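Local coordinates for protein putative isochorismatase (Bordetella bronchiseptica, PDB 3UAO) that hydrolyses maleamate, a step in the bacterial degradation of nicotinate (vitamin B3), as an amidohydrolase of the isochorismatase family, at residues 49-54 and 137-142; 64-69 and 200-205; 71-76 and 217-222; 97-102 and 114-119. One frame throughout, in Å; residues are numbered along the deposited sequence.

Contact 1. Residues 49-54 and 137-142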
# COMPACT_ATOMS: atom_id res chain seq x y z
N ILE A 49 11.68 14.49 7.99
CA ILE A 49 11.31 15.23 9.18
C ILE A 49 9.81 15.08 9.36
O ILE A 49 9.02 15.63 8.58
CB ILE A 49 11.68 16.71 9.04
CG1 ILE A 49 13.15 16.89 8.66
CG2 ILE A 49 11.40 17.45 10.33
CD1 ILE A 49 13.53 18.33 8.39
N VAL A 50 9.37 14.37 10.39
CA VAL A 50 7.93 14.09 10.48
C VAL A 50 7.17 15.04 11.41
O VAL A 50 7.45 15.12 12.58
CB VAL A 50 7.58 12.54 10.66
CG1 VAL A 50 8.80 11.66 10.54
CG2 VAL A 50 6.80 12.25 11.87
N ASP A 51 6.25 15.80 10.83
CA ASP A 51 5.28 16.61 11.56
C ASP A 51 5.81 17.66 12.51
O ASP A 51 5.16 18.00 13.50
CB ASP A 51 4.30 15.70 12.32
CG ASP A 51 3.51 14.83 11.42
OD1 ASP A 51 3.50 15.08 10.20
OD2 ASP A 51 2.92 13.87 11.94
N PHE A 52 6.97 18.21 12.23
CA PHE A 52 7.43 19.36 13.01
C PHE A 52 6.66 20.61 12.59
O PHE A 52 7.20 21.48 11.91
CB PHE A 52 8.94 19.56 12.88
CG PHE A 52 9.73 18.79 13.89
CD1 PHE A 52 9.15 18.34 15.06
CD2 PHE A 52 11.09 18.56 13.69
CE1 PHE A 52 9.91 17.69 16.00
CE2 PHE A 52 11.84 17.92 14.62
CZ PHE A 52 11.27 17.49 15.77
N VAL A 53 5.39 20.67 13.01
CA VAL A 53 4.45 21.70 12.58
C VAL A 53 4.06 22.54 13.79
O VAL A 53 4.16 22.07 14.92
CB VAL A 53 3.20 21.09 11.86
CG1 VAL A 53 3.64 20.28 10.66
CG2 VAL A 53 2.38 20.24 12.79
N ASN A 54 3.64 23.79 13.56
CA ASN A 54 3.43 24.76 14.66
C ASN A 54 2.59 24.19 15.84
O ASN A 54 2.83 24.51 17.00
CB ASN A 54 2.76 26.06 14.14
CG ASN A 54 3.64 26.87 13.18
OD1 ASN A 54 3.21 27.28 12.09
ND2 ASN A 54 4.87 27.10 13.58
N VAL A 137 4.95 15.76 2.23
CA VAL A 137 3.96 14.74 2.14
C VAL A 137 2.91 15.05 3.20
O VAL A 137 3.22 15.38 4.34
CB VAL A 137 4.58 13.32 2.21
CG1 VAL A 137 5.57 13.22 3.23
CG2 VAL A 137 3.51 12.28 2.46
N ARG A 138 1.64 14.99 2.75
CA ARG A 138 0.48 15.26 3.57
C ARG A 138 -0.16 13.97 3.90
O ARG A 138 -0.25 13.08 3.05
CB ARG A 138 -0.51 16.12 2.81
CG ARG A 138 -0.14 17.61 2.74
CD ARG A 138 -0.71 18.22 1.46
NE ARG A 138 -0.42 19.64 1.34
CZ ARG A 138 0.51 20.18 0.55
NH1 ARG A 138 1.26 19.44 -0.26
NH2 ARG A 138 0.65 21.52 0.54
N LYS A 139 -0.63 13.85 5.14
CA LYS A 139 -1.13 12.60 5.61
C LYS A 139 -2.26 12.88 6.57
O LYS A 139 -2.36 13.97 7.12
CB LYS A 139 0.01 11.82 6.28
CG LYS A 139 0.54 12.39 7.63
CD LYS A 139 1.96 11.89 7.87
CE LYS A 139 2.51 12.20 9.28
NZ LYS A 139 1.53 11.89 10.38
N SER A 140 -3.15 11.90 6.71
CA SER A 140 -4.21 11.94 7.68
C SER A 140 -4.06 10.77 8.66
O SER A 140 -4.97 10.48 9.40
CB SER A 140 -5.54 11.82 6.94
OG SER A 140 -5.50 10.74 6.00
N THR A 141 -2.90 10.09 8.64
CA THR A 141 -2.59 8.98 9.57
C THR A 141 -1.23 9.23 10.23
O THR A 141 -0.53 10.19 9.85
CB THR A 141 -2.55 7.69 8.79
OG1 THR A 141 -1.62 7.84 7.71
CG2 THR A 141 -3.91 7.42 8.21
N PRO A 142 -0.83 8.41 11.22
CA PRO A 142 0.45 8.62 11.89
C PRO A 142 1.71 8.52 11.02
O PRO A 142 2.64 9.35 11.15
CB PRO A 142 0.49 7.52 12.96
CG PRO A 142 -0.92 7.11 13.14
CD PRO A 142 -1.61 7.31 11.85

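Contact 2. Residues 64-69 and 200-205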
# COMPACT_ATOMS: atom_id res chain seq x y z
N GLY A 64 4.98 20.32 23.85
CA GLY A 64 5.47 20.13 25.20
C GLY A 64 6.61 19.15 25.12
O GLY A 64 7.10 18.85 24.02
N GLY A 65 7.01 18.63 26.27
CA GLY A 65 8.06 17.65 26.38
C GLY A 65 9.37 18.19 25.87
O GLY A 65 9.72 19.34 26.16
N ASN A 66 10.09 17.36 25.12
CA ASN A 66 11.36 17.73 24.51
C ASN A 66 11.22 18.03 23.00
O ASN A 66 12.20 17.87 22.26
CB ASN A 66 12.36 16.59 24.74
CG ASN A 66 11.88 15.26 24.14
OD1 ASN A 66 10.80 15.21 23.58
ND2 ASN A 66 12.67 14.20 24.27
N ILE A 67 10.04 18.47 22.55
CA ILE A 67 9.79 18.73 21.14
C ILE A 67 10.46 20.03 20.63
O ILE A 67 11.02 20.05 19.51
CB ILE A 67 8.25 18.75 20.83
CG1 ILE A 67 7.63 17.35 20.93
CG2 ILE A 67 8.01 19.30 19.45
CD1 ILE A 67 6.09 17.35 21.00
N ALA A 68 10.39 21.11 21.42
CA ALA A 68 11.04 22.39 21.04
C ALA A 68 12.54 22.21 20.82
O ALA A 68 13.10 22.73 19.84
CB ALA A 68 10.80 23.47 22.08
N ALA A 69 13.17 21.45 21.72
CA ALA A 69 14.59 21.09 21.66
C ALA A 69 14.91 20.23 20.46
O ALA A 69 15.89 20.46 19.75
CB ALA A 69 14.98 20.34 22.92
N GLY A 200 8.42 9.55 29.13
CA GLY A 200 8.36 8.10 29.35
C GLY A 200 8.08 7.37 28.02
O GLY A 200 8.86 6.51 27.61
N PRO A 201 7.00 7.76 27.33
CA PRO A 201 6.75 7.30 25.94
C PRO A 201 7.91 7.51 24.94
O PRO A 201 8.26 6.58 24.19
CB PRO A 201 5.53 8.13 25.54
CG PRO A 201 4.79 8.30 26.82
CD PRO A 201 5.87 8.55 27.84
N HIS A 202 8.50 8.70 24.94
CA HIS A 202 9.75 8.99 24.20
C HIS A 202 10.83 7.92 24.41
O HIS A 202 11.41 7.41 23.47
CB HIS A 202 10.28 10.36 24.63
CG HIS A 202 11.60 10.73 24.03
ND1 HIS A 202 11.72 11.22 22.75
CD2 HIS A 202 12.85 10.72 24.55
CE1 HIS A 202 13.00 11.48 22.50
NE2 HIS A 202 13.70 11.20 23.58
N GLU A 203 11.09 7.57 25.66
CA GLU A 203 12.18 6.64 26.01
C GLU A 203 11.80 5.18 25.69
O GLU A 203 12.65 4.39 25.23
CB GLU A 203 12.54 6.82 27.48
CG GLU A 203 14.03 6.75 27.81
CD GLU A 203 14.80 7.98 27.41
OE1 GLU A 203 14.58 9.05 28.02
OE2 GLU A 203 15.64 7.88 26.50
N ALA A 204 10.51 4.84 25.91
CA ALA A 204 10.03 3.51 25.61
C ALA A 204 10.07 3.26 24.09
O ALA A 204 10.41 2.18 23.64
CB ALA A 204 8.64 3.33 26.14
N ASN A 205 9.75 4.26 23.29
CA ASN A 205 9.62 4.02 21.89
C ASN A 205 10.97 4.03 21.22
O ASN A 205 11.21 3.31 20.26
CB ASN A 205 8.63 5.00 21.29
CG ASN A 205 7.19 4.58 21.53
OD1 ASN A 205 6.56 4.08 20.63
ND2 ASN A 205 6.69 4.76 22.74

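Contact 3. Residues 71-76 and 217-222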
# COMPACT_ATOMS: atom_id res chain seq x y z
N ILE A 71 13.27 20.17 17.61
CA ILE A 71 13.10 20.93 16.38
C ILE A 71 14.39 21.66 16.03
O ILE A 71 14.92 21.52 14.94
CB ILE A 71 11.91 21.91 16.48
CG1 ILE A 71 10.60 21.15 16.28
CG2 ILE A 71 11.99 23.07 15.47
CD1 ILE A 71 9.39 21.94 16.71
N GLU A 72 14.91 22.41 16.98
CA GLU A 72 16.16 23.12 16.79
C GLU A 72 17.37 22.28 16.46
O GLU A 72 18.20 22.70 15.64
CB GLU A 72 16.51 23.91 18.04
CG GLU A 72 15.70 25.12 18.17
CD GLU A 72 15.89 26.03 16.99
OE1 GLU A 72 17.08 26.25 16.58
OE2 GLU A 72 14.82 26.49 16.51
N THR A 73 17.53 21.15 17.16
CA THR A 73 18.66 20.28 16.88
C THR A 73 18.57 19.82 15.42
O THR A 73 19.57 19.83 14.69
CB THR A 73 18.74 19.09 17.86
OG1 THR A 73 18.79 19.58 19.21
CG2 THR A 73 19.97 18.26 17.59
N THR A 74 17.35 19.51 14.96
CA THR A 74 17.13 19.08 13.57
C THR A 74 17.62 20.08 12.52
O THR A 74 18.01 19.69 11.43
CB THR A 74 15.62 18.76 13.31
OG1 THR A 74 15.16 17.72 14.20
CG2 THR A 74 15.39 18.36 11.85
N ARG A 75 17.60 21.37 12.84
CA ARG A 75 18.10 22.37 11.89
C ARG A 75 19.47 22.04 11.34
O ARG A 75 19.71 22.21 10.14
CB ARG A 75 18.21 23.74 12.50
CG ARG A 75 16.90 24.30 12.96
CD ARG A 75 17.12 25.64 13.64
NE ARG A 75 17.50 26.69 12.69
CZ ARG A 75 17.39 27.98 12.94
NH1 ARG A 75 16.90 28.40 14.11
NH2 ARG A 75 17.75 28.86 12.02
N THR A 76 20.37 21.59 12.21
CA THR A 76 21.74 21.24 11.83
C THR A 76 21.74 20.05 10.87
O THR A 76 22.58 19.97 9.96
CB THR A 76 22.63 20.91 13.06
OG1 THR A 76 22.51 21.93 14.04
CG2 THR A 76 24.09 20.78 12.66
N MET A 217 20.94 6.90 17.00
CA MET A 217 22.06 7.64 17.51
C MET A 217 21.74 9.15 17.55
O MET A 217 20.78 9.61 16.93
CB MET A 217 23.30 7.34 16.64
CG MET A 217 23.19 7.66 15.13
SD MET A 217 24.57 6.87 14.24
CE MET A 217 23.96 5.19 14.14
N THR A 218 22.55 9.91 18.28
CA THR A 218 22.44 11.37 18.31
C THR A 218 22.95 11.94 16.99
O THR A 218 23.69 11.27 16.27
CB THR A 218 23.23 11.98 19.48
OG1 THR A 218 24.60 11.60 19.40
CG2 THR A 218 22.67 11.49 20.80
N HIS A 219 22.55 13.17 16.68
CA HIS A 219 22.78 13.75 15.36
C HIS A 219 24.25 13.98 15.00
O HIS A 219 24.64 13.82 13.86
CB HIS A 219 21.99 15.07 15.20
CG HIS A 219 22.66 16.25 15.82
ND1 HIS A 219 22.61 16.50 17.17
CD2 HIS A 219 23.40 17.24 15.27
CE1 HIS A 219 23.28 17.62 17.42
NE2 HIS A 219 23.77 18.08 16.29
N ASP A 220 25.07 14.35 15.96
CA ASP A 220 26.51 14.53 15.69
C ASP A 220 27.10 13.20 15.23
O ASP A 220 27.89 13.14 14.29
CB ASP A 220 27.25 15.05 16.93
CG ASP A 220 27.00 14.19 18.19
OD1 ASP A 220 25.83 13.87 18.51
OD2 ASP A 220 28.00 13.84 18.86
N GLU A 221 26.64 12.14 15.88
CA GLU A 221 27.05 10.79 15.57
C GLU A 221 26.61 10.40 14.17
O GLU A 221 27.41 9.87 13.40
CB GLU A 221 26.42 9.85 16.58
CG GLU A 221 27.25 8.71 17.05
CD GLU A 221 26.84 8.36 18.47
OE1 GLU A 221 27.42 8.96 19.42
OE2 GLU A 221 25.90 7.55 18.62
N ALA A 222 25.32 10.65 13.85
CA ALA A 222 24.73 10.33 12.54
C ALA A 222 25.49 11.04 11.41
O ALA A 222 25.98 10.39 10.50
CB ALA A 222 23.22 10.67 12.50

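Contact 4. Residues 97-102 and 114-119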
# COMPACT_ATOMS: atom_id res chain seq x y z
N ASP A 97 -10.90 20.58 4.86
CA ASP A 97 -11.60 21.69 5.53
C ASP A 97 -12.98 21.31 6.08
O ASP A 97 -13.32 21.70 7.20
CB ASP A 97 -11.74 22.90 4.58
CG ASP A 97 -10.43 23.68 4.39
OD1 ASP A 97 -9.39 23.31 4.99
OD2 ASP A 97 -10.45 24.69 3.63
N ASP A 98 -13.72 20.51 5.32
CA ASP A 98 -15.05 20.04 5.76
C ASP A 98 -15.04 18.69 6.54
O ASP A 98 -16.09 18.05 6.67
CB ASP A 98 -16.03 19.99 4.56
CG ASP A 98 -15.65 18.94 3.49
OD1 ASP A 98 -14.58 18.30 3.63
OD2 ASP A 98 -16.43 18.78 2.52
N ASP A 99 -13.87 18.26 7.03
CA ASP A 99 -13.75 16.95 7.69
C ASP A 99 -14.13 15.74 6.80
O ASP A 99 -14.51 14.70 7.32
CB ASP A 99 -14.64 16.91 8.96
CG ASP A 99 -14.55 18.18 9.82
OD1 ASP A 99 -13.53 18.89 9.69
OD2 ASP A 99 -15.47 18.42 10.63
N ALA A 100 -14.07 15.90 5.47
CA ALA A 100 -14.46 14.84 4.51
C ALA A 100 -13.70 13.55 4.74
O ALA A 100 -14.24 12.46 4.69
CB ALA A 100 -14.22 15.29 3.09
N ASP A 101 -12.41 13.70 5.00
CA ASP A 101 -11.54 12.57 5.27
C ASP A 101 -11.33 12.29 6.76
O ASP A 101 -10.33 11.70 7.11
CB ASP A 101 -10.19 12.79 4.57
CG ASP A 101 -9.54 14.09 4.95
OD1 ASP A 101 -10.15 14.94 5.63
OD2 ASP A 101 -8.41 14.28 4.50
N GLY A 102 -12.26 12.74 7.61
CA GLY A 102 -12.26 12.46 9.06
C GLY A 102 -12.25 10.94 9.24
O GLY A 102 -12.97 10.24 8.53
N THR A 114 -8.42 19.34 13.30
CA THR A 114 -8.35 20.78 13.14
C THR A 114 -7.12 21.17 12.35
O THR A 114 -6.96 22.32 12.01
CB THR A 114 -8.27 21.49 14.49
OG1 THR A 114 -6.97 21.31 15.04
CG2 THR A 114 -9.34 20.94 15.46
N LEU A 115 -6.25 20.19 12.07
CA LEU A 115 -5.06 20.38 11.22
C LEU A 115 -5.41 20.49 9.72
O LEU A 115 -5.28 19.54 8.97
CB LEU A 115 -4.05 19.27 11.46
CG LEU A 115 -3.45 19.32 12.87
CD1 LEU A 115 -2.41 18.21 13.15
CD2 LEU A 115 -2.86 20.75 13.19
N LYS A 116 -5.81 21.69 9.30
CA LYS A 116 -6.30 21.91 7.97
C LYS A 116 -5.18 22.55 7.14
O LYS A 116 -4.15 22.95 7.67
CB LYS A 116 -7.54 22.78 8.01
CG LYS A 116 -8.58 22.35 9.05
CD LYS A 116 -9.08 20.94 8.82
CE LYS A 116 -10.52 20.75 9.35
NZ LYS A 116 -10.97 19.35 9.13
N GLU A 117 -5.35 22.59 5.84
CA GLU A 117 -4.26 22.94 4.96
C GLU A 117 -3.70 24.35 5.29
O GLU A 117 -2.47 24.55 5.31
CB GLU A 117 -4.71 22.80 3.51
CG GLU A 117 -3.69 23.20 2.44
CD GLU A 117 -2.37 22.48 2.56
OE1 GLU A 117 -2.37 21.24 2.68
OE2 GLU A 117 -1.33 23.17 2.51
N HIS A 118 -4.59 25.29 5.61
CA HIS A 118 -4.22 26.68 5.84
C HIS A 118 -4.28 27.09 7.31
O HIS A 118 -4.03 28.24 7.65
CB HIS A 118 -5.11 27.56 4.96
CG HIS A 118 -5.07 27.18 3.51
ND1 HIS A 118 -4.01 27.50 2.69
CD2 HIS A 118 -5.94 26.48 2.74
CE1 HIS A 118 -4.23 27.02 1.48
NE2 HIS A 118 -5.40 26.40 1.48
N ALA A 119 -4.60 26.15 8.18
CA ALA A 119 -4.52 26.39 9.63
C ALA A 119 -3.04 26.50 10.01
O ALA A 119 -2.26 25.60 9.69
CB ALA A 119 -5.21 25.27 10.45
O HOH W 1 -7.62 21.27 4.74

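Contact 1. Residues 49-54 and 137-142
D51, just past the C-terminal end of strand 45-50, faces K139, the last residue of strand 135-139, across the parallel strand 87-93 that lies between them, and the backbones stay well apart, with D51 CA and P142 CA at 9.3 Å. The two side chains span this gap from opposite directions and meet in a salt bridge: K139 NZ donates to D51 OD2 at 2.9 Å, on the syn lone pair. K139 CE lies 3.2 Å from each of D51 OD1 and OD2, so the last methylene also rests against the carboxylate. K139 CG sits between the backbone N and the carbonyl carbon (chi1 69°), and a bend at chi4 turns NZ back toward the loop 140-142 that follows. There NZ donates to T141 O at 2.7 Å, in the carbonyl plane, and to P142 O at 2.9 Å, from well above the plane of P142's own carbonyl. Three acceptors thus grip the buried ammonium group and fix its direction. The other carboxylate oxygen, D51 OD1, is hydrogen-bonded to S91 OG, so both have partners. Together with C172, oxidised to S-hydroxycysteine in this crystal, the pair probably forms the Asp-Lys-Cys catalytic triad of the isochorismatase family; an acetate ion bound about 5 Å from the D51 side chain is consistent with a pocket here. Both side chains lean on I93 of the intervening strand, V50 and P142 pack on helix 174-182, F52 packs on helix 67-84, and P142 also touches M181 of the second subunit.

Contact 2. Residues 64-69 and 200-205
N66, at the N-cap position of helix 67-84, reaches H202 on helix 199-212, linking two helices of the alpha/beta, Rossmann-like fold. The tight part is a single amide on a single ring. N66 ND2 stands over the centre of one imidazole face, 3.2 Å from H202 NE2 and 3.3 Å from H202 CE1, and the amide plane is nearly upright on the ring, 82° from its plane. H202 holds CG anti to the backbone N (chi1 175°), which carries the imidazole off the helix toward N66. Outside partners fix both groups: N66 OD1 accepts from the backbone N of D196, and H202 ND1 is hydrogen-bonded to T169 OG1. Around the buried imidazole the packing thins out. G64 and G65 run through a type II' beta turn ending at I67, with G65 exposed, and A68, A69 and E203 are likewise exposed. The far side of 200-205 instead meets the second subunit, where N205 ND2 bonds to D208 OD2 of that chain. N205 ND2 also donates to P201 O at 2.8 Å, and N205 N reaches the same oxygen from the opposite face of its plane.

Contact 3. Residues 71-76 and 217-222
T73 and T76, one turn apart on helix 67-84, both touch H219 in the first turn of helix 219-224. The segment begins with I71, which turns inward onto F52 and Q127. E72 follows on the exposed side and takes a salt bridge from R75 within its own helix, R75 NH1 to E72 OE1 at 3.3 Å on the syn lone pair, with the carboxylate at the guanidinium edge. T73 carries the contact: its CG2 methyl lies over one face of the H219 imidazole, 3.2 Å from H219 ND1 and 3.4 Å from H219 CE1. Chi1 of -57° sets this methyl anti to the backbone N and puts OG1 beside that N, where it bonds to A69 O. H219 ND1 is hydrogen-bonded to D192 OD2, which holds the ring under the methyl. In this alpha/beta fold the two helices lie beside each other on strand 186-195, with T73 on D192, T74 on C193 and A222 on L190. T74 points away from H219, packs on F52 and bonds through OG1 to A70 O. T76, exposed and one turn further along, brings CB to 4.4 Å from H219 CD2. On the other segment, T218 holds the N-cap position of helix 219-224 without a side-chain capping bond, its OG1 hydrogen-bonded instead to D220 OD1 at 2.7 Å, and A222 N bonds back to T218 O.

Contact 4. Residues 97-102 and 114-119
K116 and D99 form a salt bridge between two surface loops that flank helix 105-108, D99 opening a type I beta turn that runs to G102. K116 NZ donates to D99 OD1 at 2.7 Å and meets that oxygen almost head-on, the two side chains crossing at about a right angle. The lysine bends at chi2 (-60°) and then runs extended, which carries NZ past the D97 carbonyl to D99. Two further acceptors, A96 O and L113 O, complete the grip on NZ and fasten it to both loops. D97 adds a water-mediated link to E117: its OD1 receives a bond at 2.7 Å from a water, which in turn accepts from E117 N at 2.8 Å. D97 OD1 also packs 3.6 Å from K116 CB. The next shell sets the shape of the 97-102 loop. G102 N closes the turn on D99 O at 3.0 Å, D101 OD1 accepts from A96 N, and D98 OD1 takes a weak bond from A100 N. The 97-102 loop is also bonded to the third subunit, D98 OD2 by G133 N and A100 O by W153 NE1 of that chain. On the opposing loop, E117 turns its carboxylate away from 97-102 to pair with R92 and R138. Its CG sits 3.8 Å above one face of the H118 ring, offset toward the rim.

How the contacts relate
From the N terminus the chain lays down 49-54, 64-69, 71-76 and then 97-102 before any of the four loops closes. Contact 4 closes first, over only 11 intervening residues, and is nested inside all three others. Contact 1 closes next, at 137-142, then contact 2 at 200-205 and contact 3 at 217-222, so these three cross one another. F52 packs contact 1 against I67 of contact 2 and I71 and T74 of contact 3, while R138 joins it to E117 of contact 4. Contact 1 ties inner strand 45-50 to edge strand 135-139, contacts 2 and 3 tie helix 67-84 and its N-cap to helices 199-212 and 219-224, and contact 4 ties the loops flanking helix 105-108.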